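Local coordinates for protein B-cell differentiation antigen CD72 (Mus musculus, PDB 5B1R) that acts as a B-cell receptor co-receptor that recognises the Sm/RNP self-antigen and recruits SHP-1 to inhibit signalling, here as its C-type lectin-like domain, at residues Ser68-Ser74 with Tyr87-Lys92. The protein carries 2 engineered substitutions. Residues are numbered along the deposited sequence; the frame is centred on the assembly and turned at random.
Sequences SYWIQMS and YCDKIK. Unlike the reference sequence in segment 87-92: Y87 (reference His), D89 (reference Val), K90 (reference Arg).
The short strand 69-70 pairs antiparallel with strand 87-94 in the smaller sheet of the C-type lectin-like domain. S68 lies opposite K92 (CA-CA 4.6 Å). Y69 and I91 form a hydrogen-bonded pair: Y69 N to I91 O and I91 N to Y69 O are both 2.9 Å, while Y69 CB meets I91 CG1 at 3.9 Å. On the other face, W70 and K90 make the non-hydrogen-bonded pair (CA-CA 4.2 Å). The indole (chi1 m) brings CZ3 to 3.5 Å from C88 CB. I71 N still donates to D89 O (3.2 Å), and I71 CD1 packs on I91 CG2 (3.6 Å). Direct main-chain bonding ends here; water 1 bridges I71 O and D89 N, 2.8 Å from each. Q72 and M73 are polyproline-II-like (phi near -62°, psi near 135°): the chain bows out, then turns back across D89 at M73 (CA-CA 5.1 Å), leaving the segments' end-to-end directions 126° apart. W70-M73 occupies the place of the WIGL motif of related C-type lectin-like domains. S74 N reaches D89 OD2 (3.0 Å), so the D89 side chain (chi1 m) takes over from main-chain pairing; water 2 links OD2 to S74 O, 2.8 Å from each. This carboxylate, differing from the reference sequence, also forms salt bridges with R78 and R100. K90 NZ turns away to S103 and T101. Strand 97-104 flanks strand 87-94 opposite strand 69-70, and the C88-C105 disulfide links the start of strand 87-94 to the residue following strand 97-104. W70 packs against L26 and S29 of helix 26-35 and edge-to-face with H109, while its main-chain hydrogen bonds with P110 and I112 join the small sheet to strand 109-119.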
loop_
_atom_site.group_PDB
_atom_site.type_symbol
_atom_site.label_atom_id
_atom_site.label_comp_id
_atom_site.label_asym_id
_atom_site.label_seq_id
_atom_site.Cartn_x
_atom_site.Cartn_y
_atom_site.Cartn_z
ATOM N N SER A 68 3.758 5.625 8.697
ATOM C CA SER A 68 4.114 5.355 7.305
ATOM C C SER A 68 3.780 3.918 7.004
ATOM O O SER A 68 3.949 3.048 7.867
ATOM C CB SER A 68 5.602 5.547 7.070
ATOM O OG SER A 68 6.020 6.868 7.355
ATOM N N TYR A 69 3.313 3.668 5.780
ATOM C CA TYR A 69 2.809 2.342 5.423
ATOM C C TYR A 69 3.621 1.712 4.307
ATOM O O TYR A 69 3.765 2.303 3.237
ATOM C CB TYR A 69 1.341 2.423 4.973
ATOM C CG TYR A 69 0.414 2.854 6.094
ATOM C CD1 TYR A 69 0.267 4.192 6.426
ATOM C CD2 TYR A 69 -0.299 1.906 6.827
ATOM C CE1 TYR A 69 -0.546 4.581 7.478
ATOM C CE2 TYR A 69 -1.128 2.283 7.876
ATOM C CZ TYR A 69 -1.253 3.622 8.193
ATOM O OH TYR A 69 -2.069 4.028 9.232
ATOM N N TRP A 70 4.121 0.499 4.526
ATOM C CA TRP A 70 4.729 -0.246 3.430
ATOM C C TRP A 70 3.724 -0.498 2.305
ATOM O O TRP A 70 2.582 -0.904 2.562
ATOM C CB TRP A 70 5.273 -1.591 3.903
ATOM C CG TRP A 70 6.487 -1.573 4.781
ATOM C CD1 TRP A 70 6.607 -2.171 5.990
ATOM C CD2 TRP A 70 7.767 -1.005 4.469
ATOM N NE1 TRP A 70 7.884 -1.999 6.470
ATOM C CE2 TRP A 70 8.621 -1.280 5.559
ATOM C CE3 TRP A 70 8.271 -0.278 3.383
ATOM C CZ2 TRP A 70 9.965 -0.877 5.582
ATOM C CZ3 TRP A 70 9.591 0.137 3.419
ATOM C CH2 TRP A 70 10.420 -0.160 4.512
ATOM N N ILE A 71 4.179 -0.301 1.069
ATOM C CA ILE A 71 3.394 -0.592 -0.127
ATOM C C ILE A 71 4.315 -1.275 -1.148
ATOM O O ILE A 71 5.518 -1.449 -0.917
ATOM C CB ILE A 71 2.761 0.695 -0.739
ATOM C CG1 ILE A 71 3.832 1.712 -1.173
ATOM C CG2 ILE A 71 1.763 1.321 0.251
ATOM C CD1 ILE A 71 3.326 2.713 -2.175
ATOM N N GLN A 72 3.748 -1.641 -2.295
ATOM C CA GLN A 72 4.542 -2.215 -3.369
ATOM C C GLN A 72 5.584 -1.228 -3.884
ATOM O O GLN A 72 5.276 -0.071 -4.171
ATOM C CB GLN A 72 3.634 -2.589 -4.528
ATOM C CG GLN A 72 4.380 -3.202 -5.698
ATOM C CD GLN A 72 3.497 -3.331 -6.923
ATOM O OE1 GLN A 72 2.741 -4.290 -7.049
ATOM N NE2 GLN A 72 3.568 -2.352 -7.815
ATOM N N MET A 73 6.813 -1.688 -4.035
ATOM C CA MET A 73 7.851 -0.889 -4.656
ATOM C C MET A 73 7.466 -0.574 -6.105
ATOM O O MET A 73 6.975 -1.438 -6.841
ATOM C CB MET A 73 9.168 -1.667 -4.638
ATOM C CG MET A 73 10.322 -0.880 -5.200
ATOM S SD MET A 73 11.856 -1.807 -5.329
ATOM C CE MET A 73 11.406 -3.099 -6.479
ATOM N N SER A 74 7.686 0.672 -6.516
ATOM C CA SER A 74 7.378 1.096 -7.879
ATOM C C SER A 74 8.618 0.942 -8.751
ATOM O O SER A 74 9.575 1.710 -8.629
ATOM C CB SER A 74 6.907 2.534 -7.858
ATOM O OG SER A 74 6.682 2.960 -9.181
ATOM N N TYR A 87 16.596 -0.536 -0.434
ATOM C CA TYR A 87 15.522 0.363 -0.036
ATOM C C TYR A 87 14.214 -0.133 -0.585
ATOM O O TYR A 87 14.129 -0.623 -1.717
ATOM C CB TYR A 87 15.733 1.790 -0.532
ATOM C CG TYR A 87 17.091 2.321 -0.251
ATOM C CD1 TYR A 87 17.499 2.573 1.048
ATOM C CD2 TYR A 87 17.978 2.575 -1.288
ATOM C CE1 TYR A 87 18.764 3.063 1.310
ATOM C CE2 TYR A 87 19.251 3.078 -1.037
ATOM C CZ TYR A 87 19.631 3.322 0.268
ATOM O OH TYR A 87 20.886 3.800 0.548
ATOM N N CYS A 88 13.192 0.048 0.230
ATOM C CA CYS A 88 11.829 -0.300 -0.110
ATOM C C CYS A 88 10.967 0.954 -0.014
ATOM O O CYS A 88 11.457 2.005 0.412
ATOM C CB CYS A 88 11.313 -1.398 0.826
ATOM S SG CYS A 88 12.072 -3.024 0.534
ATOM N N ASP A 89 9.702 0.841 -0.417
ATOM C CA ASP A 89 8.851 2.020 -0.590
ATOM C C ASP A 89 7.747 2.035 0.450
ATOM O O ASP A 89 7.034 1.036 0.622
ATOM C CB ASP A 89 8.179 2.030 -1.969
ATOM C CG ASP A 89 9.150 2.180 -3.127
ATOM O OD1 ASP A 89 10.368 2.104 -2.923
ATOM O OD2 ASP A 89 8.663 2.352 -4.270
ATOM N N LYS A 90 7.579 3.178 1.113
ATOM C CA LYS A 90 6.475 3.348 2.043
ATOM C C LYS A 90 5.831 4.687 1.761
ATOM O O LYS A 90 6.479 5.589 1.250
ATOM C CB LYS A 90 6.959 3.261 3.491
ATOM C CG LYS A 90 7.790 4.462 3.929
ATOM C CD LYS A 90 8.481 4.247 5.274
ATOM C CE LYS A 90 8.994 5.558 5.845
ATOM N NZ LYS A 90 9.970 6.196 4.935
ATOM N N ILE A 91 4.556 4.826 2.095
ATOM C CA ILE A 91 3.911 6.125 1.979
ATOM C C ILE A 91 3.947 6.833 3.338
ATOM O O ILE A 91 3.761 6.225 4.390
ATOM C CB ILE A 91 2.480 6.043 1.392
ATOM C CG1 ILE A 91 1.568 5.140 2.234
ATOM C CG2 ILE A 91 2.562 5.573 -0.055
ATOM C CD1 ILE A 91 0.099 5.185 1.792
ATOM N N LYS A 92 4.183 8.131 3.279
ATOM C CA LYS A 92 4.327 8.952 4.474
ATOM C C LYS A 92 3.667 10.288 4.209
ATOM O O LYS A 92 3.727 10.807 3.088
ATOM C CB LYS A 92 5.807 9.134 4.797
ATOM C CG LYS A 92 6.060 9.994 6.020
ATOM C CD LYS A 92 7.512 9.885 6.451
ATOM C CE LYS A 92 7.789 10.628 7.761
ATOM N NZ LYS A 92 9.109 10.230 8.313
HETATM O O HOH W 1 8.351 -1.559 -1.020
HETATM O O HOH W 2 10.502 2.926 -6.261
#